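Local coordinates for protein N-acyl-D-glutamate deacylase (Bordetella bronchiseptica, PDB 3GIP) that hydrolyses the amide bond of N-acyl-D-glutamate, releasing D-glutamate and a carboxylate, as a zinc-dependent member of the amidohydrolase superfamily, at residues L188-G193 with S288-P293. Sequence-based numbering, arbitrary orientation.
With ACY (acetic acid), chain C; FMT (formic acid), chain D.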
loop_
_atom_site.group_PDB
_atom_site.type_symbol
_atom_site.label_atom_id
_atom_site.label_comp_id
_atom_site.label_asym_id
_atom_site.label_seq_id
_atom_site.Cartn_x
_atom_site.Cartn_y
_atom_site.Cartn_z
ATOM N N LEU A 188 0.778 14.393 -5.847
ATOM C CA LEU A 188 1.030 15.819 -5.994
ATOM C C LEU A 188 2.494 16.236 -5.998
ATOM O O LEU A 188 2.820 17.362 -6.372
ATOM C CB LEU A 188 0.244 16.587 -4.923
ATOM C CG LEU A 188 -1.257 16.262 -4.915
ATOM C CD1 LEU A 188 -1.969 17.159 -3.918
ATOM C CD2 LEU A 188 -1.848 16.449 -6.314
ATOM N N ALA A 189 3.375 15.322 -5.606
ATOM C CA ALA A 189 4.806 15.604 -5.595
ATOM C C ALA A 189 5.412 15.223 -6.943
ATOM O O ALA A 189 6.592 15.467 -7.190
ATOM C CB ALA A 189 5.490 14.809 -4.473
ATOM N N TYR A 190 4.598 14.625 -7.811
ATOM C CA TYR A 190 5.052 14.172 -9.125
ATOM C C TYR A 190 4.342 14.840 -10.295
ATOM O O TYR A 190 3.251 15.394 -10.152
ATOM C CB TYR A 190 4.818 12.670 -9.284
ATOM C CG TYR A 190 5.432 11.796 -8.226
ATOM C CD1 TYR A 190 6.799 11.823 -7.978
ATOM C CD2 TYR A 190 4.645 10.899 -7.501
ATOM C CE1 TYR A 190 7.374 10.975 -7.037
ATOM C CE2 TYR A 190 5.208 10.048 -6.560
ATOM C CZ TYR A 190 6.574 10.091 -6.335
ATOM O OH TYR A 190 7.139 9.244 -5.407
ATOM N N GLN A 191 4.972 14.761 -11.459
ATOM C CA GLN A 191 4.378 15.289 -12.677
ATOM C C GLN A 191 3.522 14.138 -13.188
ATOM O O GLN A 191 3.891 12.972 -13.040
ATOM C CB GLN A 191 5.459 15.625 -13.705
ATOM C CG GLN A 191 6.295 16.834 -13.347
ATOM C CD GLN A 191 5.457 18.084 -13.180
ATOM O OE1 GLN A 191 4.687 18.453 -14.069
ATOM N NE2 GLN A 191 5.604 18.746 -12.040
ATOM N N PRO A 192 2.367 14.441 -13.796
ATOM C CA PRO A 192 1.801 15.770 -14.046
ATOM C C PRO A 192 0.837 16.243 -12.956
ATOM O O PRO A 192 0.323 17.361 -13.016
ATOM C CB PRO A 192 1.093 15.574 -15.376
ATOM C CG PRO A 192 0.492 14.209 -15.184
ATOM C CD PRO A 192 1.627 13.412 -14.550
ATOM N N GLY A 193 0.590 15.393 -11.962
ATOM C CA GLY A 193 -0.330 15.753 -10.895
ATOM C C GLY A 193 -0.038 17.066 -10.189
ATOM O O GLY A 193 -0.956 17.779 -9.785
ATOM N N SER A 288 11.635 5.684 -0.796
ATOM C CA SER A 288 12.174 5.142 -2.035
ATOM C C SER A 288 11.245 5.480 -3.185
ATOM O O SER A 288 10.052 5.211 -3.128
ATOM C CB SER A 288 12.339 3.623 -1.947
ATOM O OG SER A 288 12.961 3.116 -3.122
ATOM N N THR A 289 11.798 6.093 -4.220
ATOM C CA THR A 289 11.005 6.446 -5.386
ATOM C C THR A 289 11.968 6.775 -6.514
ATOM O O THR A 289 13.131 6.381 -6.472
ATOM C CB THR A 289 10.070 7.651 -5.090
ATOM O OG1 THR A 289 9.223 7.887 -6.222
ATOM C CG2 THR A 289 10.874 8.907 -4.789
ATOM N N ILE A 290 11.492 7.481 -7.530
ATOM C CA ILE A 290 12.355 7.830 -8.645
ATOM C C ILE A 290 13.512 8.713 -8.187
ATOM O O ILE A 290 13.410 9.420 -7.180
ATOM C CB ILE A 290 11.560 8.567 -9.738
ATOM C CG1 ILE A 290 10.909 9.824 -9.156
ATOM C CG2 ILE A 290 10.497 7.638 -10.296
ATOM C CD1 ILE A 290 10.171 10.676 -10.183
ATOM N N LEU A 291 14.620 8.650 -8.915
ATOM C CA LEU A 291 15.779 9.466 -8.587
ATOM C C LEU A 291 15.465 10.901 -8.984
ATOM O O LEU A 291 15.070 11.172 -10.122
ATOM C CB LEU A 291 17.023 8.975 -9.333
ATOM C CG LEU A 291 18.298 9.792 -9.095
ATOM C CD1 LEU A 291 18.661 9.773 -7.618
ATOM C CD2 LEU A 291 19.433 9.208 -9.919
ATOM N N ILE A 292 15.638 11.815 -8.037
ATOM C CA ILE A 292 15.360 13.231 -8.256
ATOM C C ILE A 292 16.658 14.024 -8.123
ATOM O O ILE A 292 17.170 14.217 -7.024
ATOM C CB ILE A 292 14.320 13.719 -7.227
ATOM C CG1 ILE A 292 13.035 12.899 -7.384
ATOM C CG2 ILE A 292 14.044 15.201 -7.418
ATOM C CD1 ILE A 292 12.063 13.036 -6.233
ATOM N N PRO A 293 17.213 14.487 -9.253
ATOM C CA PRO A 293 18.461 15.253 -9.245
ATOM C C PRO A 293 18.473 16.462 -8.313
ATOM O O PRO A 293 19.520 16.826 -7.777
ATOM C CB PRO A 293 18.631 15.648 -10.709
ATOM C CG PRO A 293 18.020 14.491 -11.431
ATOM C CD PRO A 293 16.753 14.257 -10.634
HETATM C C ACY C . 5.947 6.395 -3.769
HETATM O O ACY C . 5.682 7.472 -4.253
HETATM O OXT ACY C . 5.270 5.959 -2.708
HETATM C CH3 ACY C . 7.037 5.549 -4.362
HETATM C C FMT D . 7.921 6.973 -0.375
HETATM O O1 FMT D . 8.704 6.083 -0.598
HETATM O O2 FMT D . 7.468 7.161 0.868
#
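Tyr-190 and Thr-289 meet hydroxyl to hydroxyl. The Thr-289 OG1 donates a hydrogen bond to Tyr-190 OH at 2.6 Å. The two side chains reach for each other from facing sides. Thr-289 OG1 lies opposite the backbone N (chi1 -175°), which turns the hydroxyl to the tyrosine.

The same phenol oxygen donates to a bound acetic acid: Tyr-190 OH to acetic acid O is 2.6 Å. The O atom of acetic acid lies at the edge of the Tyr-190 ring, in its plane. The acetic acid CH3 lies 3.7 Å from Thr-289 OG1. On strand 287-290, Ser-288 N gives formic acid O1 a nearly straight hydrogen bond (3.0 Å, 175°). Tyr-282, Lys-250 and Arg-376 also bind this formic acid.

The apolar part is small. Ile-290 CD1 approaches Tyr-190 CD1 obliquely at 4.2 Å, with the side chains running past one another in opposing senses.

Tyr-190 comes from the loop after strand 183-187 of the amidohydrolase barrel. Its ring also meets that of the zinc ligand His-218, and the nearest atom of its side chain lies about 4 Å from the zinc ion.

Tyr-190 OH thus accepts one bond and donates another, which probably settles the rotation of its O-H bond toward the acetic acid. Both acids probably come from the crystallisation liquor, but their place is consistent with a pocket for the substrate's carboxylate or acyl groups.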